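Crov588 (Cafeteriavirus, PDB 6NYR) is of unknown function, but folds as a circular leucine-rich-repeat protein built from FNIP-type repeats and so probably serves as a binding scaffold. Local coordinates at residues A[101-106]-A[123-128]; A[128-133]-A[150-155]; A[145-150]-A[167-172]; A[172-177]-A[190-195]. One frame throughout, in Å; residues are numbered along the deposited sequence.

Interaction 1. Residues A[101-106]-A[123-128]; sequences KLKLGD and HLTFGE
The imidazole of His123 carries the Lys101 side chain over one face: CE of Lys101 stands 3.6 Å from the centroid of the His123 ring, almost on the ring normal, a CH-pi contact. Lys101 reaches it because its chain is extended beyond CG and runs alongside the His123 side chain, both pointing the same way; His145 stacks on the same imidazole from the next strand. The Phe126 ring is met obliquely by a methyl of Leu104, CD1 of Leu104 lying 3.7 Å from CD1 of Phe126, and stacks with Phe130. The strands 101-103 and 123-125 run parallel. Leu102 N donates to His123 O, Leu102 O accepts from Thr125 N, and Leu104 N meets Thr125 O nearly along the C=O axis at 3.0 Å. Lys101, Lys103, His123 and Thr125 share one face of the strands, Leu102 and Leu124 the other. Past the strands, Asp106 takes over: its OD1 accepts Glu128 N at 2.8 Å and also pairs with Lys103 NZ in a salt bridge of 3.0 Å, both donors coming from above the carboxylate plane. Lys103 gets there by bending at its last torsion (chi4 -62°), and its NZ also binds Leu104 O and Tyr81 O. Parallel neighbours with leucines turned into the coil interior and a polar row on the opposite face of the strands are the hallmark of a leucine-rich-repeat solenoid.

Interaction 2. Residues A[128-133]-A[150-155]; sequences EEFNQK and EEFNQK
This is a surface contact between two equivalent loops of successive coils, 128-133 and 150-155, which carry the same sequence and run side by side in nearly the same direction. Its centre is the amide of Asn131, whose CG sits anti to the backbone N (chi1 -173°), so that OD1 reaches across and accepts two donors: Asn153 N at 2.7 Å, fairly straight at 165°, and Gln154 NE2 at 3.2 Å. Both approach from above the carbonyl plane of the Asn131 amide, and the side chains of Asn131 and Gln154 cross at about a right angle, with their amide planes 43° apart. The other end of Gln154 is held too, its OE1 taking Lys133 NZ at 3.2 Å. Nearer the strands, Glu151 N donates to Glu128 O at 3.0 Å, nearly along the C=O axis. The carboxylates of Glu128 and Glu150 lie stacked, with OE2 of Glu128 3.6 Å from OE1 of Glu150, a crowding of like charge that would tend to raise their pKa. On the buried side Phe130 and Phe152 meet rim to rim, CE2 of Phe130 3.7 Å from CD1 of Phe152. Asn153 repeats the pattern one coil on, its OD1 accepting Asn175 N. The loops lead from strands 123-125 and 145-147 toward strands 145-147 and 167-169 respectively.

Interaction 3. Residues A[145-150]-A[167-172]; sequences HLTFGE and HLSFGD
Two adjacent parallel strands of the leucine-rich-repeat solenoid, 145-147 and 167-169, meet here in exact repeat register, His145 beside His167 and Leu146 beside Leu168. Three backbone hydrogen bonds join them: Leu146 N to His167 O, Ser169 N to Leu146 O at 3.0 Å, and Phe148 N to Ser169 O, the last the straightest at 170° and nearly along the C=O axis. Aromatic contact comes in two forms. On the polar face the imidazoles of His145 and His167 form an offset stack, centroids 3.9 Å apart and planes only 11° from parallel; each ring's CG is anti to its carbonyl carbon, so the two side chains point the same way. CB of His167 also sits over the His145 ring. His123 and Tyr189 stack on the outer sides and carry the column of rings along the coils. In the interior, the Phe148 and Phe170 rings are nearly parallel but slid apart, CD2 of Phe148 meeting CD1 of Phe170 at 3.7 Å. The apolar layer is completed by leucine methyls, with CD2 of Leu146 3.7 Å from CD1 of Leu168. At the turn, CA of Gly171 approaches Gly149 O, a closeness that a CB there would obstruct. On the polar face a water binds OG of Ser169 at 3.1 Å and holds OG1 of Thr147 weakly, at 3.4 Å.

Interaction 4. Residues A[172-177]-A[190-195]; sequences DCFNQK and LEFGRN
Asn195 and Arg194 point toward Asp172, whose backbone carbonyl is the hub of the contact. Asn195 N donates to Asp172 O at 2.9 Å, within the carbonyl plane, and the Asn195 side chain, CG anti to its own carbonyl carbon, folds back so that its CB and CG also sit close to that oxygen. Arg194 crosses Asp172 obliquely. Its CG is anti to the backbone N (chi1 -156°) and the chain bends at chi3 (57°), which lays one face of the guanidinium over CB of Asp172. The carboxylate plane is turned only 13° from the guanidinium, yet OD2 of Asp172 stays 4.6 Å from NH1 of Arg194 and well out of the guanidinium plane; the opposite charges can attract, but this is longer than a salt bridge. The guanidinium is instead held by its neighbour in sequence: NE of Arg194 donates to OD1 of Asn195 at 2.9 Å, with that oxygen close to the guanidinium plane. Asn175 points toward 190-195 and packs its CB against Asn195 O at 3.4 Å, while its OD1 accepts from Gln198 NE2 and Asn197 N farther on. Deeper in, the rings of Phe174 and Phe192 touch edge to edge, CE2 of Phe174 4.1 Å from CE1 of Phe192. Each has a second ring to stack on, Phe170 for Phe174 and Phe196 for Phe192. The contact thus joins the loop that follows strand 167-169 to the turn leaving strand 189-191, with Leu190 continuing the leucine row between Leu168 and Leu212.

Overall arrangement
All four contacts join successive coils in one arc of the ring. Interactions 1 and 3 pair strands of the same parallel run and are partly buried, held by backbone bonds with leucines and phenylalanines inside; strands 123-125 and 145-147 bond directly, linking the two. They differ on the polar face, where a lysine covers a histidine in interaction 1 and histidine stacks on histidine in interaction 3. Interaction 2 is the surface contact, ruled by side-chain amides and clustered carboxylates. Interaction 4, partly buried, joins loop to turn with a single backbone bond across it. Shared Glu128, Glu150 and Asp172 connect strand ends to loops, and Asn153 OD1 accepting Asn175 N carries the asparagine pattern from interaction 2 into interaction 4.

Interaction 1. Residues A[101-106]-A[123-128]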
# COMPACT_ATOMS: atom_id res chain seq x y z
N LYS A 101 2.56 -26.77 12.14
CA LYS A 101 1.67 -25.62 12.10
C LYS A 101 0.35 -26.04 11.49
O LYS A 101 0.32 -26.69 10.43
CB LYS A 101 2.30 -24.48 11.30
CG LYS A 101 3.68 -24.10 11.80
CD LYS A 101 4.07 -22.70 11.34
CE LYS A 101 5.43 -22.31 11.86
NZ LYS A 101 5.78 -20.92 11.45
N LEU A 102 -0.75 -25.69 12.15
CA LEU A 102 -2.06 -26.17 11.75
C LEU A 102 -3.11 -25.12 12.04
O LEU A 102 -3.18 -24.59 13.15
CB LEU A 102 -2.40 -27.46 12.50
CG LEU A 102 -3.84 -27.98 12.45
CD1 LEU A 102 -4.22 -28.45 11.07
CD2 LEU A 102 -4.02 -29.09 13.49
N LYS A 103 -3.93 -24.83 11.03
CA LYS A 103 -5.20 -24.15 11.23
C LYS A 103 -6.32 -25.11 10.87
O LYS A 103 -6.38 -25.62 9.74
CB LYS A 103 -5.33 -22.87 10.40
CG LYS A 103 -6.67 -22.18 10.66
CD LYS A 103 -6.93 -21.02 9.71
CE LYS A 103 -8.36 -20.51 9.85
NZ LYS A 103 -9.38 -21.54 9.52
N LEU A 104 -7.21 -25.38 11.83
CA LEU A 104 -8.34 -26.25 11.60
C LEU A 104 -9.39 -25.57 10.72
O LEU A 104 -9.47 -24.34 10.64
CB LEU A 104 -8.97 -26.65 12.93
CG LEU A 104 -8.06 -27.42 13.88
CD1 LEU A 104 -8.68 -27.51 15.27
CD2 LEU A 104 -7.78 -28.81 13.32
N GLY A 105 -10.19 -26.39 10.04
CA GLY A 105 -11.32 -25.87 9.30
C GLY A 105 -12.31 -25.17 10.22
O GLY A 105 -12.40 -25.45 11.41
N ASP A 106 -13.07 -24.24 9.63
CA ASP A 106 -13.97 -23.41 10.42
C ASP A 106 -15.25 -24.12 10.83
O ASP A 106 -15.93 -23.65 11.74
CB ASP A 106 -14.31 -22.14 9.65
CG ASP A 106 -13.11 -21.22 9.49
OD1 ASP A 106 -12.25 -21.19 10.40
OD2 ASP A 106 -13.01 -20.54 8.45
N HIS A 123 2.29 -24.56 16.24
CA HIS A 123 1.39 -23.48 15.89
C HIS A 123 0.01 -24.05 15.65
O HIS A 123 -0.18 -24.85 14.72
CB HIS A 123 1.89 -22.73 14.64
CG HIS A 123 3.11 -21.89 14.89
ND1 HIS A 123 4.31 -22.42 15.31
CD2 HIS A 123 3.31 -20.56 14.75
CE1 HIS A 123 5.20 -21.45 15.43
NE2 HIS A 123 4.62 -20.31 15.10
N LEU A 124 -0.95 -23.67 16.49
CA LEU A 124 -2.33 -24.12 16.38
C LEU A 124 -3.26 -22.93 16.29
O LEU A 124 -3.16 -21.99 17.09
CB LEU A 124 -2.72 -25.01 17.57
CG LEU A 124 -4.18 -25.44 17.62
CD1 LEU A 124 -4.55 -26.19 16.35
CD2 LEU A 124 -4.46 -26.30 18.85
N THR A 125 -4.17 -22.96 15.32
CA THR A 125 -5.20 -21.95 15.16
C THR A 125 -6.54 -22.65 14.99
O THR A 125 -6.69 -23.50 14.10
CB THR A 125 -4.92 -21.05 13.95
OG1 THR A 125 -3.72 -20.29 14.19
CG2 THR A 125 -6.08 -20.09 13.70
N PHE A 126 -7.51 -22.31 15.83
CA PHE A 126 -8.83 -22.92 15.76
C PHE A 126 -9.69 -22.22 14.71
O PHE A 126 -9.52 -21.04 14.42
CB PHE A 126 -9.53 -22.87 17.12
CG PHE A 126 -9.07 -23.93 18.08
CD1 PHE A 126 -9.55 -25.23 17.99
CD2 PHE A 126 -8.17 -23.63 19.08
CE1 PHE A 126 -9.14 -26.21 18.87
CE2 PHE A 126 -7.75 -24.60 19.97
CZ PHE A 126 -8.23 -25.89 19.87
N GLY A 127 -10.63 -22.98 14.16
CA GLY A 127 -11.56 -22.45 13.19
C GLY A 127 -12.61 -21.55 13.81
O GLY A 127 -12.74 -21.44 15.03
N GLU A 128 -13.38 -20.90 12.93
CA GLU A 128 -14.36 -19.92 13.38
C GLU A 128 -15.33 -20.51 14.39
O GLU A 128 -15.59 -19.92 15.44
CB GLU A 128 -15.12 -19.36 12.17
CG GLU A 128 -16.00 -18.16 12.48
CD GLU A 128 -16.81 -17.69 11.28
OE1 GLU A 128 -16.22 -17.43 10.21
OE2 GLU A 128 -18.05 -17.58 11.41

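Interaction 2. Residues A[128-133]-A[150-155]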
# COMPACT_ATOMS: atom_id res chain seq x y z
N GLU A 128 -13.38 -20.90 12.93
CA GLU A 128 -14.36 -19.92 13.38
C GLU A 128 -15.33 -20.51 14.39
O GLU A 128 -15.59 -19.92 15.44
CB GLU A 128 -15.12 -19.36 12.17
CG GLU A 128 -16.00 -18.16 12.48
CD GLU A 128 -16.81 -17.69 11.28
OE1 GLU A 128 -16.22 -17.43 10.21
OE2 GLU A 128 -18.05 -17.58 11.41
N GLU A 129 -15.88 -21.68 14.09
CA GLU A 129 -17.00 -22.20 14.86
C GLU A 129 -16.59 -23.04 16.06
O GLU A 129 -17.46 -23.39 16.87
CB GLU A 129 -17.93 -23.03 13.95
CG GLU A 129 -18.50 -22.25 12.78
CD GLU A 129 -19.32 -21.05 13.22
OE1 GLU A 129 -20.10 -21.19 14.20
OE2 GLU A 129 -19.19 -19.97 12.61
N PHE A 130 -15.31 -23.36 16.22
CA PHE A 130 -14.90 -24.18 17.34
C PHE A 130 -15.24 -23.49 18.66
O PHE A 130 -14.87 -22.34 18.88
CB PHE A 130 -13.41 -24.48 17.29
CG PHE A 130 -12.91 -25.27 18.47
CD1 PHE A 130 -13.00 -26.65 18.49
CD2 PHE A 130 -12.37 -24.63 19.58
CE1 PHE A 130 -12.56 -27.38 19.57
CE2 PHE A 130 -11.93 -25.35 20.67
CZ PHE A 130 -12.02 -26.73 20.67
N ASN A 131 -15.91 -24.23 19.54
CA ASN A 131 -16.29 -23.71 20.85
C ASN A 131 -16.55 -24.88 21.79
O ASN A 131 -17.66 -25.02 22.33
CB ASN A 131 -17.54 -22.83 20.74
CG ASN A 131 -17.86 -22.14 22.05
OD1 ASN A 131 -17.01 -22.02 22.93
ND2 ASN A 131 -19.11 -21.71 22.20
N GLN A 132 -15.54 -25.73 21.97
CA GLN A 132 -15.62 -26.90 22.83
C GLN A 132 -14.57 -26.81 23.93
O GLN A 132 -13.54 -26.13 23.79
CB GLN A 132 -15.43 -28.20 22.03
CG GLN A 132 -16.49 -28.43 20.98
CD GLN A 132 -17.88 -28.52 21.56
OE1 GLN A 132 -18.08 -29.09 22.64
NE2 GLN A 132 -18.85 -27.95 20.87
N LYS A 133 -14.82 -27.52 25.02
CA LYS A 133 -13.95 -27.44 26.19
C LYS A 133 -12.60 -28.09 25.91
O LYS A 133 -12.48 -29.01 25.09
CB LYS A 133 -14.63 -28.09 27.39
CG LYS A 133 -16.02 -27.54 27.64
CD LYS A 133 -16.66 -28.05 28.93
CE LYS A 133 -17.90 -27.23 29.28
NZ LYS A 133 -18.80 -27.00 28.11
N GLU A 150 -13.56 -17.25 16.30
CA GLU A 150 -14.56 -16.28 16.71
C GLU A 150 -15.40 -16.79 17.88
O GLU A 150 -15.67 -16.05 18.83
CB GLU A 150 -15.48 -15.92 15.55
CG GLU A 150 -14.92 -15.06 14.45
CD GLU A 150 -16.00 -14.67 13.45
OE1 GLU A 150 -17.19 -14.95 13.72
OE2 GLU A 150 -15.66 -14.09 12.40
N GLU A 151 -15.84 -18.04 17.80
CA GLU A 151 -16.91 -18.53 18.65
C GLU A 151 -16.43 -19.11 19.97
O GLU A 151 -17.26 -19.38 20.84
CB GLU A 151 -17.73 -19.58 17.90
CG GLU A 151 -18.53 -19.03 16.73
CD GLU A 151 -19.45 -17.90 17.13
OE1 GLU A 151 -20.00 -17.94 18.26
OE2 GLU A 151 -19.62 -16.95 16.33
N PHE A 152 -15.13 -19.32 20.13
CA PHE A 152 -14.64 -19.98 21.33
C PHE A 152 -14.95 -19.15 22.56
O PHE A 152 -14.54 -17.99 22.66
CB PHE A 152 -13.15 -20.23 21.24
CG PHE A 152 -12.60 -20.93 22.45
CD1 PHE A 152 -12.80 -22.29 22.61
CD2 PHE A 152 -11.90 -20.24 23.42
CE1 PHE A 152 -12.31 -22.95 23.72
CE2 PHE A 152 -11.40 -20.89 24.53
CZ PHE A 152 -11.61 -22.25 24.68
N ASN A 153 -15.66 -19.75 23.51
CA ASN A 153 -15.93 -19.11 24.79
C ASN A 153 -16.08 -20.19 25.86
O ASN A 153 -17.14 -20.38 26.45
CB ASN A 153 -17.17 -18.22 24.70
CG ASN A 153 -17.36 -17.39 25.95
OD1 ASN A 153 -16.43 -17.22 26.74
ND2 ASN A 153 -18.56 -16.87 26.14
N GLN A 154 -15.00 -20.93 26.11
CA GLN A 154 -14.98 -21.96 27.14
C GLN A 154 -13.91 -21.63 28.17
O GLN A 154 -12.92 -20.95 27.86
CB GLN A 154 -14.72 -23.35 26.55
CG GLN A 154 -15.79 -23.82 25.58
CD GLN A 154 -17.16 -23.90 26.22
OE1 GLN A 154 -17.30 -24.26 27.39
NE2 GLN A 154 -18.18 -23.53 25.47
N LYS A 155 -14.10 -22.11 29.39
CA LYS A 155 -13.16 -21.81 30.46
C LYS A 155 -11.79 -22.42 30.15
O LYS A 155 -11.69 -23.49 29.54
CB LYS A 155 -13.68 -22.34 31.80
CG LYS A 155 -14.85 -21.55 32.38
CD LYS A 155 -15.66 -22.39 33.38
CE LYS A 155 -16.81 -21.57 33.96
NZ LYS A 155 -17.75 -22.41 34.77

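Interaction 3. Residues A[145-150]-A[167-172]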
# COMPACT_ATOMS: atom_id res chain seq x y z
N HIS A 145 2.43 -21.15 19.71
CA HIS A 145 1.48 -20.17 19.21
C HIS A 145 0.09 -20.79 19.21
O HIS A 145 -0.13 -21.83 18.58
CB HIS A 145 1.87 -19.69 17.81
CG HIS A 145 3.08 -18.81 17.80
ND1 HIS A 145 4.32 -19.23 18.23
CD2 HIS A 145 3.24 -17.52 17.42
CE1 HIS A 145 5.19 -18.25 18.11
NE2 HIS A 145 4.56 -17.19 17.62
N LEU A 146 -0.85 -20.15 19.91
CA LEU A 146 -2.23 -20.61 19.98
C LEU A 146 -3.17 -19.44 19.71
O LEU A 146 -3.10 -18.41 20.38
CB LEU A 146 -2.55 -21.21 21.35
CG LEU A 146 -4.00 -21.65 21.55
CD1 LEU A 146 -4.34 -22.79 20.59
CD2 LEU A 146 -4.26 -22.03 22.99
N THR A 147 -4.05 -19.62 18.73
CA THR A 147 -5.04 -18.61 18.35
C THR A 147 -6.42 -19.25 18.35
O THR A 147 -6.61 -20.30 17.72
CB THR A 147 -4.72 -18.03 16.96
OG1 THR A 147 -3.42 -17.45 16.96
CG2 THR A 147 -5.75 -16.98 16.56
N PHE A 148 -7.36 -18.64 19.05
CA PHE A 148 -8.74 -19.11 19.05
C PHE A 148 -9.54 -18.39 17.97
O PHE A 148 -9.22 -17.27 17.56
CB PHE A 148 -9.40 -18.89 20.42
CG PHE A 148 -8.97 -19.87 21.47
CD1 PHE A 148 -9.49 -21.16 21.48
CD2 PHE A 148 -8.06 -19.51 22.45
CE1 PHE A 148 -9.10 -22.07 22.44
CE2 PHE A 148 -7.66 -20.42 23.41
CZ PHE A 148 -8.18 -21.70 23.41
N GLY A 149 -10.61 -19.05 17.51
CA GLY A 149 -11.51 -18.49 16.53
C GLY A 149 -12.60 -17.64 17.14
O GLY A 149 -12.60 -17.34 18.34
N GLU A 150 -13.56 -17.25 16.30
CA GLU A 150 -14.56 -16.28 16.71
C GLU A 150 -15.40 -16.79 17.88
O GLU A 150 -15.67 -16.05 18.83
CB GLU A 150 -15.48 -15.92 15.55
CG GLU A 150 -14.92 -15.06 14.45
CD GLU A 150 -16.00 -14.67 13.45
OE1 GLU A 150 -17.19 -14.95 13.72
OE2 GLU A 150 -15.66 -14.09 12.40
N HIS A 167 2.72 -17.22 22.48
CA HIS A 167 1.76 -16.36 21.79
C HIS A 167 0.36 -16.92 21.97
O HIS A 167 0.11 -18.07 21.61
CB HIS A 167 2.11 -16.23 20.31
CG HIS A 167 3.34 -15.41 20.04
ND1 HIS A 167 4.60 -15.82 20.42
CD2 HIS A 167 3.49 -14.21 19.45
CE1 HIS A 167 5.48 -14.90 20.07
NE2 HIS A 167 4.84 -13.91 19.47
N LEU A 168 -0.53 -16.11 22.53
CA LEU A 168 -1.92 -16.50 22.77
C LEU A 168 -2.84 -15.39 22.29
O LEU A 168 -2.69 -14.23 22.71
CB LEU A 168 -2.16 -16.78 24.25
CG LEU A 168 -3.60 -17.11 24.65
CD1 LEU A 168 -4.01 -18.45 24.05
CD2 LEU A 168 -3.79 -17.10 26.16
N SER A 169 -3.79 -15.73 21.42
CA SER A 169 -4.74 -14.77 20.88
C SER A 169 -6.14 -15.35 20.99
O SER A 169 -6.43 -16.41 20.43
CB SER A 169 -4.43 -14.44 19.42
OG SER A 169 -3.08 -14.01 19.27
N PHE A 170 -7.01 -14.65 21.71
CA PHE A 170 -8.41 -15.04 21.83
C PHE A 170 -9.23 -14.39 20.73
O PHE A 170 -8.87 -13.33 20.20
CB PHE A 170 -8.96 -14.63 23.19
CG PHE A 170 -8.42 -15.42 24.33
CD1 PHE A 170 -8.95 -16.65 24.65
CD2 PHE A 170 -7.38 -14.92 25.11
CE1 PHE A 170 -8.46 -17.38 25.71
CE2 PHE A 170 -6.88 -15.65 26.17
CZ PHE A 170 -7.43 -16.88 26.47
N GLY A 171 -10.36 -15.02 20.40
CA GLY A 171 -11.26 -14.52 19.39
C GLY A 171 -12.37 -13.67 19.98
O GLY A 171 -12.36 -13.29 21.15
N ASP A 172 -13.37 -13.39 19.13
CA ASP A 172 -14.36 -12.37 19.45
C ASP A 172 -15.18 -12.72 20.69
O ASP A 172 -15.52 -11.85 21.49
CB ASP A 172 -15.30 -12.15 18.26
CG ASP A 172 -14.63 -11.42 17.12
OD1 ASP A 172 -13.62 -10.73 17.36
OD2 ASP A 172 -15.13 -11.53 15.98
O HOH W 1 -0.92 -16.12 18.77

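Interaction 4. Residues A[172-177]-A[190-195]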
# COMPACT_ATOMS: atom_id res chain seq x y z
N ASP A 172 -13.37 -13.39 19.13
CA ASP A 172 -14.36 -12.37 19.45
C ASP A 172 -15.18 -12.72 20.69
O ASP A 172 -15.52 -11.85 21.49
CB ASP A 172 -15.30 -12.15 18.26
CG ASP A 172 -14.63 -11.42 17.12
OD1 ASP A 172 -13.62 -10.73 17.36
OD2 ASP A 172 -15.13 -11.53 15.98
N CYS A 173 -15.54 -13.99 20.83
CA CYS A 173 -16.52 -14.38 21.83
C CYS A 173 -15.91 -14.75 23.17
O CYS A 173 -16.65 -14.86 24.15
CB CYS A 173 -17.36 -15.56 21.31
SG CYS A 173 -18.51 -15.15 19.97
N PHE A 174 -14.60 -14.97 23.23
CA PHE A 174 -14.01 -15.37 24.50
C PHE A 174 -14.27 -14.31 25.56
O PHE A 174 -13.92 -13.14 25.38
CB PHE A 174 -12.51 -15.60 24.37
CG PHE A 174 -11.88 -16.00 25.68
CD1 PHE A 174 -12.05 -17.28 26.17
CD2 PHE A 174 -11.15 -15.09 26.43
CE1 PHE A 174 -11.49 -17.66 27.37
CE2 PHE A 174 -10.58 -15.46 27.63
CZ PHE A 174 -10.76 -16.75 28.10
N ASN A 175 -14.87 -14.73 26.67
CA ASN A 175 -15.12 -13.84 27.80
C ASN A 175 -15.25 -14.68 29.07
O ASN A 175 -16.33 -14.73 29.67
CB ASN A 175 -16.36 -12.99 27.56
CG ASN A 175 -16.55 -11.93 28.64
OD1 ASN A 175 -15.61 -11.55 29.34
ND2 ASN A 175 -17.78 -11.45 28.78
N GLN A 176 -14.18 -15.35 29.47
CA GLN A 176 -14.14 -16.11 30.71
C GLN A 176 -13.03 -15.58 31.60
O GLN A 176 -12.01 -15.09 31.12
CB GLN A 176 -13.93 -17.61 30.47
CG GLN A 176 -15.03 -18.31 29.69
CD GLN A 176 -16.34 -18.37 30.45
OE1 GLN A 176 -16.37 -18.47 31.68
NE2 GLN A 176 -17.45 -18.31 29.71
N LYS A 177 -13.24 -15.70 32.91
CA LYS A 177 -12.25 -15.25 33.88
C LYS A 177 -10.94 -16.01 33.68
O LYS A 177 -10.93 -17.20 33.34
CB LYS A 177 -12.78 -15.44 35.30
CG LYS A 177 -11.86 -14.94 36.41
CD LYS A 177 -11.51 -13.47 36.24
CE LYS A 177 -10.52 -13.01 37.31
NZ LYS A 177 -11.18 -12.72 38.62
N LEU A 190 0.05 -11.52 24.52
CA LEU A 190 -1.32 -11.87 24.90
C LEU A 190 -2.27 -10.89 24.23
O LEU A 190 -2.11 -9.67 24.39
CB LEU A 190 -1.50 -11.84 26.42
CG LEU A 190 -2.90 -12.15 26.96
CD1 LEU A 190 -3.43 -13.47 26.44
CD2 LEU A 190 -2.92 -12.13 28.49
N GLU A 191 -3.23 -11.41 23.48
CA GLU A 191 -4.24 -10.59 22.83
C GLU A 191 -5.63 -11.11 23.17
O GLU A 191 -5.96 -12.26 22.87
CB GLU A 191 -4.06 -10.56 21.31
CG GLU A 191 -5.10 -9.67 20.63
CD GLU A 191 -4.84 -9.45 19.16
OE1 GLU A 191 -3.75 -9.83 18.68
OE2 GLU A 191 -5.74 -8.91 18.48
N PHE A 192 -6.43 -10.26 23.80
CA PHE A 192 -7.84 -10.54 24.02
C PHE A 192 -8.68 -10.01 22.86
O PHE A 192 -8.30 -9.07 22.16
CB PHE A 192 -8.33 -9.92 25.33
CG PHE A 192 -7.78 -10.59 26.55
CD1 PHE A 192 -8.25 -11.83 26.94
CD2 PHE A 192 -6.80 -9.98 27.31
CE1 PHE A 192 -7.75 -12.46 28.06
CE2 PHE A 192 -6.29 -10.60 28.43
CZ PHE A 192 -6.77 -11.84 28.81
N GLY A 193 -9.84 -10.63 22.67
CA GLY A 193 -10.72 -10.31 21.57
C GLY A 193 -11.86 -9.39 21.99
O GLY A 193 -11.88 -8.81 23.08
N ARG A 194 -12.84 -9.28 21.09
CA ARG A 194 -13.91 -8.30 21.23
C ARG A 194 -14.52 -8.31 22.63
O ARG A 194 -14.56 -7.29 23.32
CB ARG A 194 -15.00 -8.58 20.20
CG ARG A 194 -15.86 -7.40 19.82
CD ARG A 194 -16.92 -7.81 18.79
NE ARG A 194 -17.73 -8.91 19.32
CZ ARG A 194 -18.64 -9.59 18.63
NH1 ARG A 194 -18.87 -9.28 17.36
NH2 ARG A 194 -19.32 -10.57 19.21
N ASN A 195 -15.02 -9.47 23.06
CA ASN A 195 -15.94 -9.53 24.18
C ASN A 195 -15.28 -9.76 25.53
O ASN A 195 -15.99 -9.81 26.54
CB ASN A 195 -16.98 -10.64 23.95
CG ASN A 195 -17.95 -10.30 22.84
OD1 ASN A 195 -17.83 -9.24 22.21
ND2 ASN A 195 -18.90 -11.18 22.59